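Local coordinates for protein glucosamine-6-phosphate deaminase (Thermotoga maritima, PDB 1J5X) that is a SIS-domain protein whose chain is built around two parallel beta-sheets, at residues 268-280 against 292-305. Sequence-based numbering, arbitrary orientation.
Sequences KVSGMDEQEKRLR and EVGEGGDIPVSNDW
K268 reaches across to E292 at the heart of a salt-bridge network, and its side chain can be followed atom by atom. CB lies beside V293 O and N303 OD1; CG stays near V293 O and begins to approach E292 OE2. CD and CE of K268 run between that carboxylate oxygen and E295 O, the latter 3.3 Å from K268 CE. Bends at chi3 and chi4 turn the tip toward the start of the helix that follows, where three carboxylates grip the ammonium. K268 NZ lies 2.5 Å from E292 OE2, met nearly head-on along its C-O bond, and also binds D273 OD1 through its anti lone pair and E276 OE1. The ammonium thus sits among three acidic groups, which would be expected to favour its charged form and to offset the proximity of D273 OD1 and E292 OE2, 4.4 Å apart.

The other oxygen, E292 OE1, takes two donors. K277 NZ approaches E292 OE1 on the syn side at 2.9 Å and also binds G296 O at 2.8 Å, tying the helix to the type II turn G294-G297. R280 NH1 is met by the anti lone pair of E292 OE1, which stands tilted from the guanidinium plane; guanidinium and carboxylate planes are 68° apart. The same R280 NH1 meets D298 OD1 at 2.7 Å through the aspartate's syn lone pair, nearly in the guanidinium plane. D298 OD1 also accepts an almost straight bond (179°) from E292 N; it thus bridges the strand and R280, whose guanidinium is also held at NE by E284.

At the backbone, K268 N donates to V293 O at 2.9 Å, while V269 CG1 packs obliquely against W305 CH2. The contact closes a beta-alpha-beta unit: strand 262-267 leads through this loop into helix 273-285, whose first turns are clamped to E292 in edge strand 289-293 and to G296 and D298 in the loop after it, with helix 184-205 packing against I299 and V301.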
ATOM      1  N   LYS A 268       4.867  13.653   2.434  1.00 18.70           N
ATOM      2  CA  LYS A 268       6.040  14.324   3.049  1.00 17.31           C
ATOM      3  C   LYS A 268       6.911  13.370   3.883  1.00 16.39           C
ATOM      4  O   LYS A 268       6.388  12.523   4.550  1.00 19.77           O
ATOM      5  CB  LYS A 268       5.562  15.434   3.989  1.00 16.42           C
ATOM      6  CG  LYS A 268       4.736  16.537   3.288  1.00 17.15           C
ATOM      7  CD  LYS A 268       4.405  17.753   4.271  1.00 21.79           C
ATOM      8  CE  LYS A 268       5.687  18.543   4.551  1.00 20.08           C
ATOM      9  NZ  LYS A 268       6.221  19.231   3.325  1.00 20.86           N
ATOM     10  N   VAL A 269       8.238  13.553   3.909  1.00 18.25           N
ATOM     11  CA  VAL A 269       9.079  12.661   4.729  1.00 18.60           C
ATOM     12  C   VAL A 269       9.967  13.557   5.632  1.00 20.63           C
ATOM     13  O   VAL A 269      10.234  14.736   5.297  1.00 20.10           O
ATOM     14  CB  VAL A 269      10.052  11.719   3.869  1.00 24.80           C
ATOM     15  CG1 VAL A 269       9.277  10.892   2.853  1.00 21.95           C
ATOM     16  CG2 VAL A 269      11.050  12.489   3.198  1.00 27.34           C
ATOM     17  N   SER A 270      10.401  12.995   6.748  1.00 20.55           N
ATOM     18  CA  SER A 270      11.189  13.750   7.740  1.00 21.41           C
ATOM     19  C   SER A 270      12.327  14.518   7.130  1.00 20.92           C
ATOM     20  O   SER A 270      13.104  13.975   6.376  1.00 20.54           O
ATOM     21  CB  SER A 270      11.789  12.804   8.811  1.00 23.34           C
ATOM     22  OG  SER A 270      10.804  11.926   9.329  1.00 29.50           O
ATOM     23  N   GLY A 271      12.427  15.783   7.509  1.00 24.64           N
ATOM     24  CA  GLY A 271      13.534  16.595   7.049  1.00 24.53           C
ATOM     25  C   GLY A 271      13.526  17.239   5.673  1.00 27.81           C
ATOM     26  O   GLY A 271      14.441  18.024   5.399  1.00 27.51           O
HETATM   27  N   MSE A 272      12.539  16.917   4.821  1.00 23.65           N
HETATM   28  CA  MSE A 272      12.510  17.434   3.457  1.00 25.10           C
HETATM   29  C   MSE A 272      11.486  18.469   3.164  1.00 23.10           C
HETATM   30  O   MSE A 272      11.144  18.700   2.014  1.00 24.06           O
HETATM   31  CB  MSE A 272      12.371  16.246   2.503  1.00 24.22           C
HETATM   32  CG  MSE A 272      13.612  15.402   2.609  1.00 28.82           C
HETATM   33 SE   MSE A 272      13.584  14.062   1.163  1.00 36.04          SE
HETATM   34  CE  MSE A 272      13.890  15.244  -0.256  1.00 20.10           C
ATOM     35  N   ASP A 273      11.024  19.167   4.189  1.00 22.98           N
ATOM     36  CA  ASP A 273      10.023  20.163   3.944  1.00 23.81           C
ATOM     37  C   ASP A 273      10.499  21.200   2.891  1.00 23.75           C
ATOM     38  O   ASP A 273       9.731  21.609   2.022  1.00 23.12           O
ATOM     39  CB  ASP A 273       9.653  20.907   5.226  1.00 25.32           C
ATOM     40  CG  ASP A 273       8.471  21.843   5.023  1.00 29.30           C
ATOM     41  OD1 ASP A 273       7.388  21.387   4.630  1.00 25.18           O
ATOM     42  OD2 ASP A 273       8.625  23.068   5.244  1.00 29.71           O
ATOM     43  N   GLU A 274      11.750  21.598   2.970  1.00 24.15           N
ATOM     44  CA  GLU A 274      12.244  22.589   2.018  1.00 27.84           C
ATOM     45  C   GLU A 274      12.163  22.129   0.557  1.00 27.12           C
ATOM     46  O   GLU A 274      11.695  22.881  -0.334  1.00 24.53           O
ATOM     47  CB  GLU A 274      13.685  22.953   2.319  1.00 30.19           C
ATOM     48  CG  GLU A 274      14.153  24.082   1.445  1.00 39.25           C
ATOM     49  CD  GLU A 274      15.675  24.198   1.438  1.00 44.96           C
ATOM     50  OE1 GLU A 274      16.302  23.833   0.408  1.00 51.19           O
ATOM     51  OE2 GLU A 274      16.246  24.630   2.468  1.00 48.71           O
ATOM     52  N   GLN A 275      12.647  20.918   0.315  1.00 23.59           N
ATOM     53  CA  GLN A 275      12.596  20.398  -1.043  1.00 24.11           C
ATOM     54  C   GLN A 275      11.155  20.190  -1.496  1.00 21.99           C
ATOM     55  O   GLN A 275      10.849  20.420  -2.659  1.00 24.35           O
ATOM     56  CB  GLN A 275      13.394  19.072  -1.137  1.00 26.42           C
ATOM     57  CG  GLN A 275      14.887  19.157  -0.853  1.00 31.77           C
ATOM     58  CD  GLN A 275      15.273  19.604   0.585  1.00 38.02           C
ATOM     59  OE1 GLN A 275      14.627  19.228   1.592  1.00 38.16           O
ATOM     60  NE2 GLN A 275      16.359  20.395   0.683  1.00 37.41           N
ATOM     61  N   GLU A 276      10.278  19.746  -0.586  1.00 20.48           N
ATOM     62  CA  GLU A 276       8.898  19.465  -0.903  1.00 20.18           C
ATOM     63  C   GLU A 276       8.147  20.747  -1.205  1.00 22.89           C
ATOM     64  O   GLU A 276       7.369  20.798  -2.144  1.00 20.52           O
ATOM     65  CB  GLU A 276       8.199  18.685   0.241  1.00 19.65           C
ATOM     66  CG  GLU A 276       8.646  17.214   0.324  1.00 22.12           C
ATOM     67  CD  GLU A 276       8.537  16.581   1.712  1.00 22.87           C
ATOM     68  OE1 GLU A 276       8.051  17.243   2.670  1.00 21.27           O
ATOM     69  OE2 GLU A 276       8.978  15.403   1.854  1.00 23.51           O
ATOM     70  N   LYS A 277       8.395  21.779  -0.414  1.00 23.40           N
ATOM     71  CA  LYS A 277       7.688  23.011  -0.677  1.00 26.54           C
ATOM     72  C   LYS A 277       8.149  23.624  -2.005  1.00 23.96           C
ATOM     73  O   LYS A 277       7.323  24.188  -2.751  1.00 24.04           O
ATOM     74  CB  LYS A 277       7.880  23.968   0.514  1.00 28.09           C
ATOM     75  CG  LYS A 277       7.083  23.469   1.766  1.00 29.73           C
ATOM     76  CD  LYS A 277       5.580  23.498   1.432  1.00 29.68           C
ATOM     77  CE  LYS A 277       4.661  23.655   2.636  1.00 34.54           C
ATOM     78  NZ  LYS A 277       4.387  22.408   3.337  1.00 30.53           N
ATOM     79  N   ARG A 278       9.438  23.509  -2.305  1.00 27.61           N
ATOM     80  CA  ARG A 278       9.969  24.047  -3.551  1.00 28.62           C
ATOM     81  C   ARG A 278       9.315  23.321  -4.728  1.00 27.97           C
ATOM     82  O   ARG A 278       8.898  23.953  -5.704  1.00 25.57           O
ATOM     83  CB  ARG A 278      11.468  23.875  -3.648  1.00 30.41           C
ATOM     84  CG  ARG A 278      12.280  24.745  -2.747  1.00 41.29           C
ATOM     85  CD  ARG A 278      13.757  24.556  -3.080  1.00 47.34           C
ATOM     86  NE  ARG A 278      14.631  25.335  -2.203  1.00 55.38           N
ATOM     87  CZ  ARG A 278      15.943  25.498  -2.402  1.00 58.74           C
ATOM     88  NH1 ARG A 278      16.543  24.926  -3.452  1.00 60.62           N
ATOM     89  NH2 ARG A 278      16.658  26.256  -1.567  1.00 59.95           N
ATOM     90  N   LEU A 279       9.189  21.994  -4.637  1.00 24.69           N
ATOM     91  CA  LEU A 279       8.572  21.231  -5.739  1.00 23.53           C
ATOM     92  C   LEU A 279       7.067  21.587  -5.878  1.00 25.95           C
ATOM     93  O   LEU A 279       6.545  21.726  -6.975  1.00 23.21           O
ATOM     94  CB  LEU A 279       8.736  19.712  -5.466  1.00 22.26           C
ATOM     95  CG  LEU A 279       8.112  18.779  -6.501  1.00 25.49           C
ATOM     96  CD1 LEU A 279       8.655  19.137  -7.911  1.00 23.87           C
ATOM     97  CD2 LEU A 279       8.433  17.293  -6.083  1.00 23.33           C
ATOM     98  N   ARG A 280       6.377  21.703  -4.747  1.00 24.26           N
ATOM     99  CA  ARG A 280       4.985  22.080  -4.745  1.00 26.37           C
ATOM    100  C   ARG A 280       4.801  23.407  -5.505  1.00 27.95           C
ATOM    101  O   ARG A 280       3.962  23.480  -6.418  1.00 25.56           O
ATOM    102  CB  ARG A 280       4.488  22.270  -3.304  1.00 28.37           C
ATOM    103  CG  ARG A 280       3.099  22.883  -3.227  1.00 29.70           C
ATOM    104  CD  ARG A 280       2.508  22.844  -1.819  1.00 29.43           C
ATOM    105  NE  ARG A 280       1.130  23.340  -1.867  1.00 29.90           N
ATOM    106  CZ  ARG A 280       0.121  22.911  -1.115  1.00 31.33           C
ATOM    107  NH1 ARG A 280       0.276  21.947  -0.212  1.00 30.96           N
ATOM    108  NH2 ARG A 280      -1.076  23.453  -1.281  1.00 35.04           N
ATOM    109  N   GLU A 292      -0.402  18.085   0.172  1.00 22.65           N
ATOM    110  CA  GLU A 292       0.630  17.365   0.920  1.00 25.28           C
ATOM    111  C   GLU A 292       0.052  16.546   2.049  1.00 23.46           C
ATOM    112  O   GLU A 292      -0.788  17.021   2.835  1.00 24.04           O
ATOM    113  CB  GLU A 292       1.656  18.331   1.519  1.00 24.54           C
ATOM    114  CG  GLU A 292       2.581  18.984   0.531  1.00 27.45           C
ATOM    115  CD  GLU A 292       3.332  20.163   1.164  1.00 27.05           C
ATOM    116  OE1 GLU A 292       2.798  21.298   1.147  1.00 28.11           O
ATOM    117  OE2 GLU A 292       4.458  19.962   1.658  1.00 32.66           O
ATOM    118  N   VAL A 293       0.528  15.309   2.170  1.00 22.68           N
ATOM    119  CA  VAL A 293       0.089  14.428   3.243  1.00 19.11           C
ATOM    120  C   VAL A 293       1.261  14.343   4.203  1.00 20.00           C
ATOM    121  O   VAL A 293       2.333  13.904   3.805  1.00 18.51           O
ATOM    122  CB  VAL A 293      -0.179  12.981   2.719  1.00 19.54           C
ATOM    123  CG1 VAL A 293      -0.480  12.021   3.899  1.00 16.44           C
ATOM    124  CG2 VAL A 293      -1.344  13.042   1.691  1.00 21.60           C
ATOM    125  N   GLY A 294       1.048  14.722   5.457  1.00 18.51           N
ATOM    126  CA  GLY A 294       2.158  14.695   6.430  1.00 17.69           C
ATOM    127  C   GLY A 294       2.150  16.011   7.262  1.00 20.94           C
ATOM    128  O   GLY A 294       1.488  17.032   6.924  1.00 20.75           O
ATOM    129  N   GLU A 295       2.921  15.992   8.352  1.00 20.58           N
ATOM    130  CA  GLU A 295       2.988  17.172   9.210  1.00 23.91           C
ATOM    131  C   GLU A 295       3.551  18.320   8.417  1.00 23.62           C
ATOM    132  O   GLU A 295       4.490  18.133   7.600  1.00 23.06           O
ATOM    133  CB  GLU A 295       3.800  16.810  10.465  1.00 25.42           C
ATOM    134  CG  GLU A 295       2.878  16.086  11.398  1.00 27.01           C
ATOM    135  CD  GLU A 295       3.442  15.909  12.801  1.00 35.71           C
ATOM    136  OE1 GLU A 295       4.392  16.637  13.170  1.00 34.95           O
ATOM    137  OE2 GLU A 295       2.914  15.051  13.549  1.00 38.48           O
ATOM    138  N   GLY A 296       2.916  19.493   8.551  1.00 23.88           N
ATOM    139  CA  GLY A 296       3.376  20.639   7.813  1.00 27.20           C
ATOM    140  C   GLY A 296       2.673  20.696   6.450  1.00 27.46           C
ATOM    141  O   GLY A 296       2.951  21.581   5.638  1.00 29.03           O
ATOM    142  N   GLY A 297       1.773  19.748   6.206  1.00 26.89           N
ATOM    143  CA  GLY A 297       1.044  19.732   4.954  1.00 26.53           C
ATOM    144  C   GLY A 297      -0.446  19.876   5.157  1.00 26.99           C
ATOM    145  O   GLY A 297      -0.899  20.231   6.251  1.00 28.48           O
ATOM    146  N   ASP A 298      -1.213  19.576   4.112  1.00 24.78           N
ATOM    147  CA  ASP A 298      -2.659  19.687   4.124  1.00 26.24           C
ATOM    148  C   ASP A 298      -3.393  18.675   4.971  1.00 27.01           C
ATOM    149  O   ASP A 298      -4.479  18.954   5.484  1.00 26.39           O
ATOM    150  CB  ASP A 298      -3.175  19.609   2.673  1.00 26.74           C
ATOM    151  CG  ASP A 298      -2.545  20.653   1.794  1.00 30.08           C
ATOM    152  OD1 ASP A 298      -1.477  20.403   1.174  1.00 25.81           O
ATOM    153  OD2 ASP A 298      -3.130  21.767   1.756  1.00 35.52           O
ATOM    154  N   ILE A 299      -2.849  17.467   5.077  1.00 25.17           N
ATOM    155  CA  ILE A 299      -3.440  16.414   5.895  1.00 24.24           C
ATOM    156  C   ILE A 299      -2.293  15.941   6.808  1.00 25.53           C
ATOM    157  O   ILE A 299      -1.434  15.118   6.437  1.00 24.48           O
ATOM    158  CB  ILE A 299      -3.925  15.217   5.032  1.00 24.89           C
ATOM    159  CG1 ILE A 299      -5.016  15.653   4.032  1.00 24.42           C
ATOM    160  CG2 ILE A 299      -4.525  14.149   5.915  1.00 22.30           C
ATOM    161  CD1 ILE A 299      -5.441  14.411   3.079  1.00 25.70           C
ATOM    162  N   PRO A 300      -2.269  16.427   8.059  1.00 25.44           N
ATOM    163  CA  PRO A 300      -1.220  16.065   8.995  1.00 24.48           C
ATOM    164  C   PRO A 300      -1.229  14.629   9.418  1.00 24.03           C
ATOM    165  O   PRO A 300      -2.287  14.062   9.660  1.00 22.90           O
ATOM    166  CB  PRO A 300      -1.488  16.976  10.216  1.00 25.36           C
ATOM    167  CG  PRO A 300      -2.478  17.998   9.692  1.00 31.10           C
ATOM    168  CD  PRO A 300      -3.318  17.190   8.737  1.00 28.23           C
ATOM    169  N   VAL A 301      -0.020  14.072   9.498  1.00 20.70           N
ATOM    170  CA  VAL A 301       0.219  12.729  10.006  1.00 19.48           C
ATOM    171  C   VAL A 301       1.736  12.643  10.126  1.00 20.77           C
ATOM    172  O   VAL A 301       2.433  13.346   9.369  1.00 20.21           O
ATOM    173  CB  VAL A 301      -0.323  11.642   9.079  1.00 19.43           C
ATOM    174  CG1 VAL A 301       0.410  11.706   7.687  1.00 19.49           C
ATOM    175  CG2 VAL A 301      -0.130  10.280   9.763  1.00 19.92           C
ATOM    176  N   SER A 302       2.249  11.815  11.047  1.00 18.42           N
ATOM    177  CA  SER A 302       3.708  11.706  11.236  1.00 20.98           C
ATOM    178  C   SER A 302       4.459  11.511   9.920  1.00 20.46           C
ATOM    179  O   SER A 302       4.021  10.738   9.072  1.00 21.16           O
ATOM    180  CB  SER A 302       4.027  10.523  12.143  1.00 19.95           C
ATOM    181  OG  SER A 302       5.405  10.177  12.138  1.00 21.53           O
ATOM    182  N   ASN A 303       5.623  12.139   9.794  1.00 16.34           N
ATOM    183  CA  ASN A 303       6.427  11.978   8.577  1.00 18.59           C
ATOM    184  C   ASN A 303       7.447  10.861   8.734  1.00 18.87           C
ATOM    185  O   ASN A 303       8.331  10.653   7.877  1.00 19.99           O
ATOM    186  CB  ASN A 303       7.116  13.288   8.191  1.00 20.51           C
ATOM    187  CG  ASN A 303       6.111  14.367   7.840  1.00 25.47           C
ATOM    188  OD1 ASN A 303       5.051  14.067   7.275  1.00 20.52           O
ATOM    189  ND2 ASN A 303       6.430  15.621   8.157  1.00 25.62           N
ATOM    190  N   ASP A 304       7.290  10.094   9.797  1.00 18.46           N
ATOM    191  CA  ASP A 304       8.190   8.967  10.024  1.00 20.80           C
ATOM    192  C   ASP A 304       7.630   7.787   9.217  1.00 18.67           C
ATOM    193  O   ASP A 304       6.401   7.718   9.004  1.00 18.32           O
ATOM    194  CB  ASP A 304       8.192   8.564  11.477  1.00 27.09           C
ATOM    195  CG  ASP A 304       9.035   7.372  11.709  1.00 30.08           C
ATOM    196  OD1 ASP A 304       8.446   6.343  12.074  1.00 29.05           O
ATOM    197  OD2 ASP A 304      10.284   7.453  11.467  1.00 33.93           O
ATOM    198  N   TRP A 305       8.516   6.876   8.865  1.00 16.57           N
ATOM    199  CA  TRP A 305       8.159   5.714   8.010  1.00 16.35           C
ATOM    200  C   TRP A 305       7.033   4.854   8.555  1.00 19.73           C
ATOM    201  O   TRP A 305       6.312   4.239   7.766  1.00 19.07           O
ATOM    202  CB  TRP A 305       9.371   4.808   7.770  1.00 17.23           C
ATOM    203  CG  TRP A 305      10.534   5.591   7.143  1.00 17.58           C
ATOM    204  CD1 TRP A 305      11.783   5.795   7.692  1.00 19.87           C
ATOM    205  CD2 TRP A 305      10.553   6.214   5.853  1.00 17.18           C
ATOM    206  NE1 TRP A 305      12.587   6.501   6.811  1.00 18.27           N
ATOM    207  CE2 TRP A 305      11.857   6.773   5.673  1.00 19.29           C
ATOM    208  CE3 TRP A 305       9.603   6.369   4.827  1.00 18.31           C
ATOM    209  CZ2 TRP A 305      12.231   7.463   4.495  1.00 19.58           C
ATOM    210  CZ3 TRP A 305       9.982   7.067   3.663  1.00 19.04           C
ATOM    211  CH2 TRP A 305      11.302   7.600   3.511  1.00 20.71           C
TER
HETATM  212  O   HOH W   1      11.573   9.729  11.089  1.00 52.49           O